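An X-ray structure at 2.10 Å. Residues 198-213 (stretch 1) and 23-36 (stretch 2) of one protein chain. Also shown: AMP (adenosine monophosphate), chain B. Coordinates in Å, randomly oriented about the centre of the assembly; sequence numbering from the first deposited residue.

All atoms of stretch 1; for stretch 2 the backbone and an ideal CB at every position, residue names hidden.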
# COMPACT_ATOMS: atom_id res chain seq x y z
N ILE A 198 17.05 11.28 6.00
CA ILE A 198 16.80 12.53 5.28
C ILE A 198 16.18 13.59 6.18
O ILE A 198 16.51 14.78 6.07
CB ILE A 198 15.89 12.29 4.07
CG1 ILE A 198 16.62 11.42 3.04
CG2 ILE A 198 15.46 13.62 3.46
CD1 ILE A 198 15.73 10.87 1.95
N ILE A 199 15.29 13.17 7.07
CA ILE A 199 14.65 14.10 7.99
C ILE A 199 15.65 14.62 9.02
O ILE A 199 15.68 15.82 9.33
CB ILE A 199 13.49 13.41 8.75
CG1 ILE A 199 12.39 13.00 7.77
CG2 ILE A 199 12.90 14.36 9.80
CD1 ILE A 199 11.25 12.23 8.41
N MSE A 200 16.46 13.72 9.56
CA MSE A 200 17.43 14.11 10.57
C MSE A 200 18.57 14.96 10.01
O MSE A 200 19.10 15.83 10.70
CB MSE A 200 17.99 12.87 11.27
CG MSE A 200 16.90 12.04 11.97
SE MSE A 200 15.99 12.96 13.25
CE MSE A 200 14.76 13.79 12.32
N GLU A 201 18.93 14.74 8.75
CA GLU A 201 20.00 15.52 8.15
C GLU A 201 19.48 16.85 7.61
O GLU A 201 20.24 17.67 7.11
CB GLU A 201 20.68 14.72 7.03
CG GLU A 201 21.16 13.35 7.51
CD GLU A 201 22.12 12.68 6.55
OE1 GLU A 201 21.98 12.85 5.32
OE2 GLU A 201 23.02 11.95 7.03
N ASN A 202 18.18 17.07 7.73
CA ASN A 202 17.60 18.32 7.25
C ASN A 202 16.92 19.09 8.37
O ASN A 202 15.84 19.67 8.19
CB ASN A 202 16.61 18.05 6.12
CG ASN A 202 17.30 17.81 4.79
OD1 ASN A 202 17.74 18.75 4.14
ND2 ASN A 202 17.40 16.55 4.39
N LYS A 203 17.57 19.09 9.53
CA LYS A 203 17.09 19.82 10.71
C LYS A 203 15.80 19.32 11.35
O LYS A 203 15.26 19.98 12.24
CB LYS A 203 16.96 21.31 10.37
CG LYS A 203 18.28 22.00 10.05
CD LYS A 203 18.06 23.41 9.51
CE LYS A 203 19.36 24.19 9.45
NZ LYS A 203 20.43 23.50 8.67
N GLY A 204 15.29 18.17 10.91
CA GLY A 204 14.05 17.67 11.48
C GLY A 204 14.20 16.87 12.76
O GLY A 204 15.31 16.49 13.15
N LYS A 205 13.08 16.63 13.44
CA LYS A 205 13.09 15.85 14.67
C LYS A 205 12.10 14.69 14.61
O LYS A 205 11.03 14.80 14.02
CB LYS A 205 12.75 16.73 15.87
CG LYS A 205 13.84 17.71 16.26
CD LYS A 205 13.42 18.51 17.48
CE LYS A 205 14.49 19.51 17.88
NZ LYS A 205 14.07 20.30 19.06
N ILE A 206 12.48 13.57 15.22
CA ILE A 206 11.63 12.39 15.26
C ILE A 206 11.56 11.93 16.72
O ILE A 206 12.55 11.45 17.27
CB ILE A 206 12.19 11.26 14.39
CG1 ILE A 206 12.29 11.74 12.94
CG2 ILE A 206 11.29 10.03 14.45
CD1 ILE A 206 12.95 10.76 12.00
N LEU A 207 10.40 12.11 17.34
CA LEU A 207 10.21 11.75 18.74
C LEU A 207 9.29 10.56 18.95
O LEU A 207 8.09 10.63 18.69
CB LEU A 207 9.68 12.98 19.49
CG LEU A 207 10.44 14.27 19.17
CD1 LEU A 207 9.75 15.46 19.81
CD2 LEU A 207 11.88 14.15 19.66
N THR A 208 9.87 9.46 19.43
CA THR A 208 9.10 8.25 19.69
C THR A 208 8.48 8.30 21.09
O THR A 208 8.89 9.10 21.94
CB THR A 208 9.97 6.99 19.59
OG1 THR A 208 11.15 7.15 20.39
CG2 THR A 208 10.37 6.73 18.14
N ARG A 209 7.49 7.44 21.32
CA ARG A 209 6.79 7.40 22.59
C ARG A 209 6.08 8.72 22.86
O ARG A 209 5.98 9.16 24.00
CB ARG A 209 7.75 7.06 23.74
CG ARG A 209 8.29 5.64 23.69
CD ARG A 209 8.91 5.23 25.02
NE ARG A 209 9.37 3.84 25.02
CZ ARG A 209 10.46 3.40 24.40
NH1 ARG A 209 11.23 4.24 23.73
NH2 ARG A 209 10.78 2.11 24.45
N LYS A 210 5.61 9.36 21.79
CA LYS A 210 4.88 10.62 21.90
C LYS A 210 3.51 10.37 21.30
O LYS A 210 3.34 10.36 20.08
CB LYS A 210 5.59 11.74 21.13
CG LYS A 210 6.93 12.13 21.70
CD LYS A 210 6.79 12.67 23.11
CE LYS A 210 8.14 12.79 23.77
NZ LYS A 210 8.01 13.08 25.23
N GLU A 211 2.53 10.14 22.16
CA GLU A 211 1.17 9.88 21.71
C GLU A 211 0.38 11.17 21.65
O GLU A 211 0.15 11.80 22.67
CB GLU A 211 0.48 8.92 22.67
CG GLU A 211 -0.91 8.52 22.22
CD GLU A 211 -1.69 7.80 23.29
OE1 GLU A 211 -1.05 7.08 24.09
OE2 GLU A 211 -2.93 7.94 23.34
N VAL A 212 -0.03 11.56 20.45
CA VAL A 212 -0.81 12.77 20.30
C VAL A 212 -2.23 12.51 20.79
O VAL A 212 -2.83 11.49 20.46
CB VAL A 212 -0.85 13.24 18.83
CG1 VAL A 212 -1.73 14.49 18.70
CG2 VAL A 212 0.55 13.54 18.35
N VAL A 213 -2.77 13.43 21.59
CA VAL A 213 -4.12 13.27 22.10
C VAL A 213 -5.03 14.41 21.66
O VAL A 213 -6.24 14.37 21.84
CB VAL A 213 -4.14 13.20 23.65
CG1 VAL A 213 -3.26 12.05 24.12
CG2 VAL A 213 -3.67 14.51 24.25
N UNK A 23 13.55 22.96 3.38
CA UNK A 23 13.80 23.98 4.38
C UNK A 23 12.76 24.27 5.44
O UNK A 23 12.83 25.31 6.10
CB UNK A 23 14.07 25.29 3.64
N UNK A 24 11.80 23.37 5.64
CA UNK A 24 10.81 23.61 6.67
C UNK A 24 11.25 22.93 7.96
O UNK A 24 12.07 22.02 7.93
CB UNK A 24 9.43 23.11 6.23
N UNK A 25 10.70 23.39 9.08
CA UNK A 25 11.03 22.82 10.38
C UNK A 25 10.02 21.69 10.64
O UNK A 25 8.83 21.94 10.85
CB UNK A 25 11.00 23.88 11.48
N UNK A 26 10.52 20.46 10.64
CA UNK A 26 9.68 19.27 10.82
C UNK A 26 9.85 18.54 12.15
O UNK A 26 10.96 18.32 12.62
CB UNK A 26 9.97 18.28 9.69
N UNK A 27 8.73 18.17 12.75
CA UNK A 27 8.73 17.40 13.99
C UNK A 27 7.76 16.24 13.84
O UNK A 27 6.54 16.43 13.73
CB UNK A 27 8.36 18.27 15.19
N UNK A 28 8.30 15.03 13.82
CA UNK A 28 7.47 13.83 13.70
C UNK A 28 7.21 13.29 15.11
O UNK A 28 8.13 13.15 15.91
CB UNK A 28 8.14 12.77 12.82
N UNK A 29 5.94 13.02 15.40
CA UNK A 29 5.55 12.48 16.70
C UNK A 29 5.04 11.06 16.49
O UNK A 29 4.07 10.83 15.79
CB UNK A 29 4.49 13.35 17.37
N UNK A 30 5.73 10.11 17.11
CA UNK A 30 5.38 8.70 16.99
C UNK A 30 4.98 8.12 18.33
O UNK A 30 5.71 8.24 19.32
CB UNK A 30 6.55 7.91 16.40
N UNK A 31 3.82 7.48 18.36
CA UNK A 31 3.28 6.89 19.58
C UNK A 31 4.09 5.71 20.11
O UNK A 31 4.37 5.63 21.30
CB UNK A 31 1.84 6.44 19.33
N UNK A 32 4.46 4.78 19.22
CA UNK A 32 5.23 3.62 19.63
C UNK A 32 6.71 3.97 19.82
O UNK A 32 7.11 5.13 19.71
CB UNK A 32 5.08 2.50 18.60
N UNK A 33 7.52 2.95 20.13
CA UNK A 33 8.95 3.16 20.35
C UNK A 33 9.75 3.04 19.07
O UNK A 33 10.96 3.29 19.07
CB UNK A 33 9.48 2.16 21.38
N UNK A 34 9.09 2.66 17.98
CA UNK A 34 9.75 2.50 16.69
C UNK A 34 8.95 3.15 15.56
O UNK A 34 7.72 3.23 15.62
CB UNK A 34 9.96 1.01 16.39
N UNK A 35 9.65 3.61 14.53
CA UNK A 35 9.01 4.25 13.39
C UNK A 35 8.81 3.24 12.26
O UNK A 35 9.35 2.14 12.31
CB UNK A 35 9.84 5.44 12.91
N UNK A 36 8.01 3.62 11.26
CA UNK A 36 7.79 2.72 10.14
C UNK A 36 6.38 2.19 9.98
O UNK A 36 5.98 1.80 8.88
CB UNK A 36 8.74 1.53 10.27
P AMP B . 0.74 3.47 9.43
O1P AMP B . 0.46 4.74 8.65
O2P AMP B . -0.58 2.88 9.92
O3P AMP B . 1.69 2.55 8.79
O5' AMP B . 1.39 4.13 10.73
C5' AMP B . 0.76 5.26 11.35
C4' AMP B . 1.65 5.53 12.55
O4' AMP B . 0.99 6.35 13.52
C3' AMP B . 2.10 4.28 13.29
O3' AMP B . 3.54 4.39 13.32
C2' AMP B . 1.46 4.45 14.69
O2' AMP B . 2.20 3.91 15.80
C1' AMP B . 1.41 5.97 14.78
N9 AMP B . 0.33 6.51 15.62
C8 AMP B . -0.96 6.08 15.71
N7 AMP B . -1.67 6.90 16.53
C5 AMP B . -0.85 7.90 16.90
C6 AMP B . -1.00 9.08 17.76
N6 AMP B . -2.21 9.31 18.35
N1 AMP B . 0.09 9.87 17.90
C2 AMP B . 1.27 9.61 17.24
N3 AMP B . 1.50 8.51 16.47
C4 AMP B . 0.47 7.65 16.29

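Position 23 has phi/psi of 76°/16°, a positive phi that favours glycine, and nothing of stretch 1 lies near its CB; it is Gly23. At 24 the CB points away from stretch 1, so many residues would do; it is His24, whose carbonyl O accepts from water 1. Position 25 points sideways into space that stretch 1 leaves empty, and a polar residue would be at ease: Glu25.

From here the backbone runs parallel to residues 205-207. At 26 the carbonyl O accepts from Lys205 N (2.8 Å), while the CB lies 4.5 Å from Gly204 CA and 4.9 Å from Ile199 CG2. A medium aliphatic side chain suits this apolar corner, and Ile26 brings its CG2 to 4.5 Å from Ile199 CG2.

Position 27 shares a sheet face with Lys205 and Leu207. Valine, isoleucine or leucine could cover the aliphatic parts of both; Ile27 sets its CG2 4.1 Å from Leu207 CD1.

Position 28 turns to the other face, beside Ile206. Its N donates to Lys205 O (2.7 Å) and its O accepts from Leu207 N (2.9 Å). Its CB lies 3.7 Å from Lys205 O and turns toward the side of the sheet that holds Ile206, with Ile199 beyond; a valine or isoleucine, whose branching at CB also suits a strand, would fill this apolar site, and others could. Val28 packs CB against Ile206 CG1 (4.2 Å) and CG2 against Ile199 CD1 (4.2 Å).

Position 29 returns to the face of Leu207, its CB 4.1 Å from Val212 CG2. A branched aliphatic chain could touch both, and Leu29 does: CD2 meets Leu207 CD1 (3.9 Å) and CD1 meets Val212 CG2 (3.8 Å).

At 30, N donates to Leu207 O (2.9 Å) and O accepts from Lys210 N (2.7 Å). The CB points sideways, and the nearby ribose hydroxyls invite an acidic residue. Glu30 accepts from AMP O3' through OE1 (2.8 Å) and from AMP O2' through OE2 (2.7 Å).

Position 31 points away, near Glu211, where a long chain is welcome; Lys31 lays CG 3.9 Å from Glu211 CG. At 32 the carbonyl O accepts from Arg209 N (2.8 Å); the CB points away, so stretch 1 hardly restricts the side chain and many types would do. The deposited residue is Ser32, whose N and OG donate to Glu30 OE2 (2.9 and 2.8 Å).

The CB at 33 is 3.3 Å from Arg209 NH2, favouring a small residue: Ala33 covers one guanidinium face. Position 34 points away and is permissive; it is selenomethionine, Met34. Position 35 points toward Ile206 and Thr208, calling for an aliphatic residue, and Ile35 CG2 reaches Ile206 CG2 (3.8 Å). At 36, phi/psi of 114°/-24° would jam a CB against the preceding carbonyl: Gly36.

Stretch 2 23-36: GHEIIVLEKSAMIG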
# COMPACT_ATOMS: atom_id res chain seq x y z
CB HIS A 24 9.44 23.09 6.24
CG HIS A 24 8.93 23.73 4.99
ND1 HIS A 24 9.11 23.17 3.74
CD2 HIS A 24 8.29 24.90 4.78
CE1 HIS A 24 8.61 23.97 2.82
NE2 HIS A 24 8.11 25.03 3.43
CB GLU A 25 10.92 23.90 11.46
CG GLU A 25 11.27 23.45 12.85
CD GLU A 25 10.85 24.45 13.91
OE1 GLU A 25 11.15 25.65 13.74
OE2 GLU A 25 10.22 24.04 14.91
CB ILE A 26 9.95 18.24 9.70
CG1 ILE A 26 9.56 18.82 8.34
CG2 ILE A 26 9.22 16.93 9.99
CD1 ILE A 26 8.10 19.06 8.17
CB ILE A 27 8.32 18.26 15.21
CG1 ILE A 27 9.32 19.40 15.42
CG2 ILE A 27 8.26 17.39 16.46
CD1 ILE A 27 9.01 20.29 16.61
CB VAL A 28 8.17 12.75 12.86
CG1 VAL A 28 7.24 11.55 12.66
CG2 VAL A 28 8.58 13.35 11.51
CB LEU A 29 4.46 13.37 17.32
CG LEU A 29 4.88 14.83 17.56
CD1 LEU A 29 3.73 15.61 18.17
CD2 LEU A 29 6.10 14.86 18.50
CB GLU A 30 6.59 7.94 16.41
CG GLU A 30 6.48 6.42 16.43
CD GLU A 30 5.20 5.90 15.80
OE1 GLU A 30 4.76 6.44 14.77
OE2 GLU A 30 4.64 4.93 16.34
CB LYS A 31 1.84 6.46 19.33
CG LYS A 31 1.17 5.74 20.47
CD LYS A 31 -0.21 5.25 20.02
CE LYS A 31 -0.91 4.45 21.09
NZ LYS A 31 -2.27 4.03 20.66
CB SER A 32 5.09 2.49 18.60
OG SER A 32 5.91 2.74 17.47
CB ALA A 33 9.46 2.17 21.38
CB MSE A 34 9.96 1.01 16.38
CG MSE A 34 8.80 0.34 15.64
SE MSE A 34 9.13 -1.39 15.20
CE MSE A 34 10.39 -1.20 13.90
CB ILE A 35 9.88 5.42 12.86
CG1 ILE A 35 11.25 4.90 12.42
CG2 ILE A 35 10.05 6.47 13.94
CD1 ILE A 35 12.17 5.97 11.84
O HOH W 1 13.31 20.11 9.48
O HOH W 2 12.81 20.27 13.40
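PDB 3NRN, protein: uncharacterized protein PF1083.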